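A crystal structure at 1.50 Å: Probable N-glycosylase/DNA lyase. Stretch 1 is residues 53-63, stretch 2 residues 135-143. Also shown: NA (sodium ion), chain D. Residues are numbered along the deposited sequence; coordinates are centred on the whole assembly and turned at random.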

ATOM      1  N   GLU A  53      -4.762   9.314  -3.125  1.00 16.44           N
ATOM      2  CA  GLU A  53      -4.295   8.084  -2.503  1.00 15.63           C
ATOM      3  C   GLU A  53      -3.368   7.315  -3.443  1.00 14.03           C
ATOM      4  O   GLU A  53      -2.380   6.743  -3.020  1.00 15.81           O
ATOM      5  CB  GLU A  53      -5.460   7.198  -2.091  1.00 16.63           C
ATOM      6  CG  GLU A  53      -5.061   6.092  -1.112  1.00 22.24           C
ATOM      7  CD  GLU A  53      -4.591   6.654   0.219  1.00 27.30           C
ATOM      8  OE1 GLU A  53      -4.851   7.846   0.521  1.00 36.79           O
ATOM      9  OE2 GLU A  53      -3.907   5.924   0.942  1.00 45.00           O
ATOM     10  N   LEU A  54      -3.690   7.286  -4.729  1.00 16.61           N
ATOM     11  CA  LEU A  54      -2.787   6.677  -5.688  1.00 15.12           C
ATOM     12  C   LEU A  54      -1.430   7.393  -5.655  1.00 15.10           C
ATOM     13  O   LEU A  54      -0.379   6.750  -5.705  1.00 16.51           O
ATOM     14  CB  LEU A  54      -3.393   6.720  -7.102  1.00 14.17           C
ATOM     15  CG  LEU A  54      -2.557   6.028  -8.158  1.00 16.62           C
ATOM     16  CD1 LEU A  54      -2.508   4.508  -7.914  1.00 21.89           C
ATOM     17  CD2 LEU A  54      -3.133   6.343  -9.532  1.00 21.32           C
ATOM     18  N   SER A  55      -1.455   8.718  -5.546  1.00 15.22           N
ATOM     19  CA  SER A  55      -0.217   9.506  -5.457  1.00 13.85           C
ATOM     20  C   SER A  55       0.586   9.217  -4.190  1.00 17.05           C
ATOM     21  O   SER A  55       1.828   9.133  -4.239  1.00 16.78           O
ATOM     22  CB  SER A  55      -0.518  10.997  -5.585  1.00 16.38           C
ATOM     23  OG  SER A  55      -1.180  11.250  -6.827  1.00 17.61           O
ATOM     24  N   PHE A  56      -0.111   9.006  -3.075  1.00 14.15           N
ATOM     25  CA  PHE A  56       0.532   8.594  -1.837  1.00 13.67           C
ATOM     26  C   PHE A  56       1.308   7.306  -2.097  1.00 15.03           C
ATOM     27  O   PHE A  56       2.446   7.150  -1.667  1.00 16.26           O
ATOM     28  CB  PHE A  56      -0.507   8.399  -0.723  1.00 16.01           C
ATOM     29  CG  PHE A  56       0.019   7.671   0.485  1.00 16.60           C
ATOM     30  CD1 PHE A  56       0.686   8.355   1.483  1.00 17.94           C
ATOM     31  CD2 PHE A  56      -0.171   6.308   0.632  1.00 20.33           C
ATOM     32  CE1 PHE A  56       1.170   7.690   2.594  1.00 21.61           C
ATOM     33  CE2 PHE A  56       0.311   5.643   1.742  1.00 19.16           C
ATOM     34  CZ  PHE A  56       0.990   6.340   2.723  1.00 20.38           C
ATOM     35  N   CYS A  57       0.703   6.382  -2.829  1.00 15.58           N
ATOM     36  CA  CYS A  57       1.361   5.112  -3.081  1.00 15.73           C
ATOM     37  C   CYS A  57       2.567   5.251  -4.029  1.00 15.09           C
ATOM     38  O   CYS A  57       3.569   4.553  -3.879  1.00 19.18           O
ATOM     39  CB  CYS A  57       0.353   4.078  -3.591  1.00 17.81           C
ATOM     40  SG  CYS A  57      -0.897   3.664  -2.351  1.00 19.17           S
ATOM     41  N   VAL A  58       2.493   6.175  -4.968  1.00 15.96           N
ATOM     42  CA  VAL A  58       3.648   6.486  -5.809  1.00 14.23           C
ATOM     43  C   VAL A  58       4.808   6.976  -4.927  1.00 16.50           C
ATOM     44  O   VAL A  58       5.965   6.580  -5.103  1.00 19.42           O
ATOM     45  CB  VAL A  58       3.292   7.558  -6.862  1.00 16.15           C
ATOM     46  CG1 VAL A  58       4.528   8.077  -7.557  1.00 20.48           C
ATOM     47  CG2 VAL A  58       2.301   7.006  -7.882  1.00 17.24           C
ATOM     48  N   LEU A  59       4.489   7.832  -3.972  1.00 15.15           N
ATOM     49  CA  LEU A  59       5.530   8.464  -3.151  1.00 14.87           C
ATOM     50  C   LEU A  59       6.135   7.546  -2.116  1.00 17.59           C
ATOM     51  O   LEU A  59       7.283   7.753  -1.709  1.00 19.34           O
ATOM     52  CB  LEU A  59       4.982   9.685  -2.420  1.00 16.68           C
ATOM     53  CG  LEU A  59       4.489  10.809  -3.323  1.00 17.43           C
ATOM     54  CD1 LEU A  59       3.909  11.926  -2.474  1.00 19.82           C
ATOM     55  CD2 LEU A  59       5.576  11.336  -4.243  1.00 20.27           C
ATOM     56  N   THR A  60       5.393   6.540  -1.668  1.00 16.90           N
ATOM     57  CA  THR A  60       5.926   5.677  -0.628  1.00 19.04           C
ATOM     58  C   THR A  60       6.523   4.385  -1.157  1.00 27.55           C
ATOM     59  O   THR A  60       6.833   3.493  -0.367  1.00 41.35           O
ATOM     60  CB  THR A  60       4.856   5.341   0.410  1.00 21.82           C
ATOM     61  OG1 THR A  60       3.771   4.671  -0.229  1.00 23.56           O
ATOM     62  CG2 THR A  60       4.370   6.612   1.096  1.00 28.74           C
ATOM     63  N   ALA A  61       6.767   4.304  -2.463  1.00 23.45           N
ATOM     64  CA  ALA A  61       7.321   3.079  -3.063  1.00 29.09           C
ATOM     65  C   ALA A  61       8.607   2.636  -2.391  1.00 35.57           C
ATOM     66  O   ALA A  61       8.811   1.432  -2.159  1.00 36.46           O
ATOM     67  CB  ALA A  61       7.556   3.265  -4.534  1.00 26.04           C
ATOM     68  N   ASN A  62       9.467   3.604  -2.093  1.00 29.28           N
ATOM     69  CA  ASN A  62      10.722   3.359  -1.397  1.00 33.15           C
ATOM     70  C   ASN A  62      10.942   4.453  -0.363  1.00 34.11           C
ATOM     71  O   ASN A  62      12.034   5.017  -0.252  1.00 32.90           O
ATOM     72  CB  ASN A  62      11.900   3.339  -2.377  1.00 48.10           C
ATOM     73  CG  ASN A  62      12.068   1.995  -3.080  1.00 69.10           C
ATOM     74  OD1 ASN A  62      11.383   1.020  -2.766  1.00 71.74           O
ATOM     75  ND2 ASN A  62      13.003   1.936  -4.022  1.00 78.30           N
ATOM     76  N   TRP A  63       9.881   4.757   0.375  1.00 26.77           N
ATOM     77  CA  TRP A  63       9.888   5.808   1.387  1.00 23.15           C
ATOM     78  C   TRP A  63       8.889   5.438   2.466  1.00 36.20           C
ATOM     79  O   TRP A  63       7.996   4.605   2.276  1.00 40.58           O
ATOM     80  CB  TRP A  63       9.427   7.128   0.764  1.00 22.68           C
ATOM     81  CG  TRP A  63       9.842   8.424   1.424  1.00 21.35           C
ATOM     82  CD1 TRP A  63      10.984   8.673   2.122  1.00 23.96           C
ATOM     83  CD2 TRP A  63       9.111   9.656   1.403  1.00 20.21           C
ATOM     84  NE1 TRP A  63      11.009   9.983   2.537  1.00 26.04           N
ATOM     85  CE2 TRP A  63       9.873  10.608   2.100  1.00 24.74           C
ATOM     86  CE3 TRP A  63       7.886  10.042   0.857  1.00 22.90           C
ATOM     87  CZ2 TRP A  63       9.452  11.918   2.266  1.00 28.73           C
ATOM     88  CZ3 TRP A  63       7.469  11.357   1.017  1.00 29.56           C
ATOM     89  CH2 TRP A  63       8.256  12.277   1.715  1.00 28.95           C
ATOM     90  N   ALA A 135      -0.387   2.481 -14.598  1.00 17.85           N
ATOM     91  CA  ALA A 135      -0.081   3.590 -13.699  1.00 18.34           C
ATOM     92  C   ALA A 135       1.410   3.698 -13.475  1.00 19.73           C
ATOM     93  O   ALA A 135       2.025   2.758 -13.015  1.00 21.36           O
ATOM     94  CB  ALA A 135      -0.799   3.403 -12.368  1.00 20.18           C
ATOM     95  N   LYS A 136       1.985   4.857 -13.763  1.00 18.56           N
ATOM     96  CA  LYS A 136       3.418   5.089 -13.584  1.00 19.11           C
ATOM     97  C   LYS A 136       3.792   5.121 -12.116  1.00 17.40           C
ATOM     98  O   LYS A 136       3.057   5.657 -11.296  1.00 17.24           O
ATOM     99  CB  LYS A 136       3.787   6.427 -14.235  1.00 19.25           C
ATOM    100  CG  LYS A 136       3.420   6.492 -15.715  1.00 25.86           C
ATOM    101  CD  LYS A 136       4.150   5.410 -16.480  1.00 37.18           C
ATOM    102  CE  LYS A 136       3.985   5.575 -17.978  1.00 62.32           C
ATOM    103  NZ  LYS A 136       4.659   4.471 -18.713  1.00 76.85           N
ATOM    104  N   GLY A 137       4.943   4.539 -11.798  1.00 18.15           N
ATOM    105  CA  GLY A 137       5.421   4.474 -10.437  1.00 18.36           C
ATOM    106  C   GLY A 137       4.652   3.506  -9.560  1.00 18.41           C
ATOM    107  O   GLY A 137       4.804   3.521  -8.336  1.00 19.92           O
ATOM    108  N   ILE A 138       3.832   2.667 -10.183  1.00 16.77           N
ATOM    109  CA  ILE A 138       3.018   1.709  -9.465  1.00 16.91           C
ATOM    110  C   ILE A 138       3.268   0.290  -9.985  1.00 16.37           C
ATOM    111  O   ILE A 138       2.845  -0.056 -11.089  1.00 18.81           O
ATOM    112  CB  ILE A 138       1.520   2.013  -9.651  1.00 18.60           C
ATOM    113  CG1 ILE A 138       1.169   3.382  -9.065  1.00 17.76           C
ATOM    114  CG2 ILE A 138       0.645   0.892  -9.053  1.00 20.71           C
ATOM    115  CD1 ILE A 138       1.240   3.474  -7.551  1.00 19.60           C
ATOM    116  N   GLY A 139       3.968  -0.519  -9.205  1.00 17.79           N
ATOM    117  CA  GLY A 139       4.143  -1.929  -9.509  1.00 21.39           C
ATOM    118  C   GLY A 139       3.202  -2.812  -8.703  1.00 16.23           C
ATOM    119  O   GLY A 139       2.195  -2.348  -8.166  1.00 17.04           O
ATOM    120  N   TRP A 140       3.537  -4.093  -8.591  1.00 19.29           N
ATOM    121  CA  TRP A 140       2.649  -5.037  -7.921  1.00 17.94           C
ATOM    122  C   TRP A 140       2.382  -4.643  -6.467  1.00 17.45           C
ATOM    123  O   TRP A 140       1.242  -4.664  -6.012  1.00 18.58           O
ATOM    124  CB  TRP A 140       3.221  -6.451  -8.015  1.00 20.89           C
ATOM    125  CG  TRP A 140       3.131  -6.930  -9.409  1.00 22.75           C
ATOM    126  CD1 TRP A 140       4.095  -6.862 -10.368  1.00 25.90           C
ATOM    127  CD2 TRP A 140       1.978  -7.490 -10.030  1.00 21.02           C
ATOM    128  NE1 TRP A 140       3.615  -7.369 -11.553  1.00 26.98           N
ATOM    129  CE2 TRP A 140       2.315  -7.757 -11.371  1.00 22.23           C
ATOM    130  CE3 TRP A 140       0.689  -7.799  -9.583  1.00 23.80           C
ATOM    131  CZ2 TRP A 140       1.415  -8.313 -12.266  1.00 30.90           C
ATOM    132  CZ3 TRP A 140      -0.198  -8.365 -10.474  1.00 30.27           C
ATOM    133  CH2 TRP A 140       0.163  -8.603 -11.802  1.00 28.54           C
ATOM    134  N   LYS A 141       3.430  -4.235  -5.762  1.00 18.50           N
ATOM    135  CA  LYS A 141       3.314  -3.890  -4.354  1.00 17.08           C
ATOM    136  C   LYS A 141       2.487  -2.629  -4.177  1.00 15.74           C
ATOM    137  O   LYS A 141       1.599  -2.567  -3.326  1.00 17.07           O
ATOM    138  CB  LYS A 141       4.713  -3.668  -3.771  1.00 25.31           C
ATOM    139  CG  LYS A 141       4.751  -3.243  -2.331  1.00 27.78           C
ATOM    140  CD  LYS A 141       6.163  -2.756  -1.988  1.00 39.68           C
ATOM    141  CE  LYS A 141       6.359  -1.298  -2.369  1.00 50.08           C
ATOM    142  NZ  LYS A 141       7.730  -1.029  -2.850  1.00 59.98           N
ATOM    143  N   GLU A 142       2.789  -1.609  -4.971  1.00 17.44           N
ATOM    144  CA  GLU A 142       2.124  -0.327  -4.812  1.00 16.43           C
ATOM    145  C   GLU A 142       0.668  -0.370  -5.264  1.00 13.91           C
ATOM    146  O   GLU A 142      -0.168   0.338  -4.717  1.00 16.00           O
ATOM    147  CB  GLU A 142       2.897   0.761  -5.567  1.00 18.72           C
ATOM    148  CG  GLU A 142       4.354   0.954  -5.118  1.00 26.08           C
ATOM    149  CD  GLU A 142       5.406  -0.103  -5.655  1.00 27.37           C
ATOM    150  OE1 GLU A 142       5.157  -0.926  -6.585  1.00 22.14           O
ATOM    151  OE2 GLU A 142       6.541  -0.071  -5.123  1.00 36.07           O
ATOM    152  N   ALA A 143       0.365  -1.187  -6.271  1.00 16.24           N
ATOM    153  CA  ALA A 143      -1.019  -1.357  -6.706  1.00 18.58           C
ATOM    154  C   ALA A 143      -1.823  -2.056  -5.615  1.00 13.58           C
ATOM    155  O   ALA A 143      -2.976  -1.685  -5.337  1.00 16.26           O
ATOM    156  CB  ALA A 143      -1.078  -2.172  -7.975  1.00 19.46           C
TER
HETATM  157 NA    NA D 208       2.713   0.576 -13.409  1.00 22.12          NA
HETATM  158  O   HOH W   1       6.810   5.172  -7.434  1.00 18.36           O
HETATM  159  O   HOH W   2       5.151   0.848 -12.833  1.00 33.97           O
HETATM  160  O   HOH W   3       3.245   1.266 -15.913  1.00 42.67           O

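The contact sets one flank of the helix 53-59, and the loop that follows it, against a sodium-binding turn and the first turn of a second helix. One clear bump is Ile 138. Although its CA-to-CB bond points sideways, chi angles of -63° and -69° (both m) bring CD1 up to the helix, where it meets three side chains: Val 58 CG2 at 3.7 Å, Leu 54 CD1 at 3.9 Å and Cys 57 CB at 4.1 Å. Residues 54, 57 and 58 share a helical face because steps of three and four make about one turn, and together they form a hollow for a single methyl group. A long, branched apolar side chain suits the place, since CD1 meets apolar carbons of all three side chains.

Beside this plug the backbones draw close, with Val 58 CA and Gly 137 CA 5.3 Å apart. Gly 137 sits in a type II turn from Ala 135 to Ile 138 at a positive phi of 72°, which by itself favours glycine; an ideal CB would also lie a tight 3.3 Å from Val 58 CG1. Water 1 bridges the two stretches, donating to Val 58 O at 2.9 Å and to Gly 137 O at 2.8 Å. On the turn, Ala 135 O (2.3 Å) and Ile 138 O (2.4 Å) both bind the sodium ion.

Farther along, the CA-to-CB bond of Glu 142 points toward the first stretch; its CG lies 3.9 Å from Cys 57 O and its OE2 3.5 Å from Ala 61 CB, so the small methyl packs against the carboxylate. That carboxylate also accepts from Gly 139 N through OE1 (2.9 Å), at the N-cap position, while OE2 forms a salt bridge with Lys 141 NZ (2.7 Å). The long lysine chain reaches across to donate a hydrogen bond from NZ to Ala 61 O at 2.8 Å.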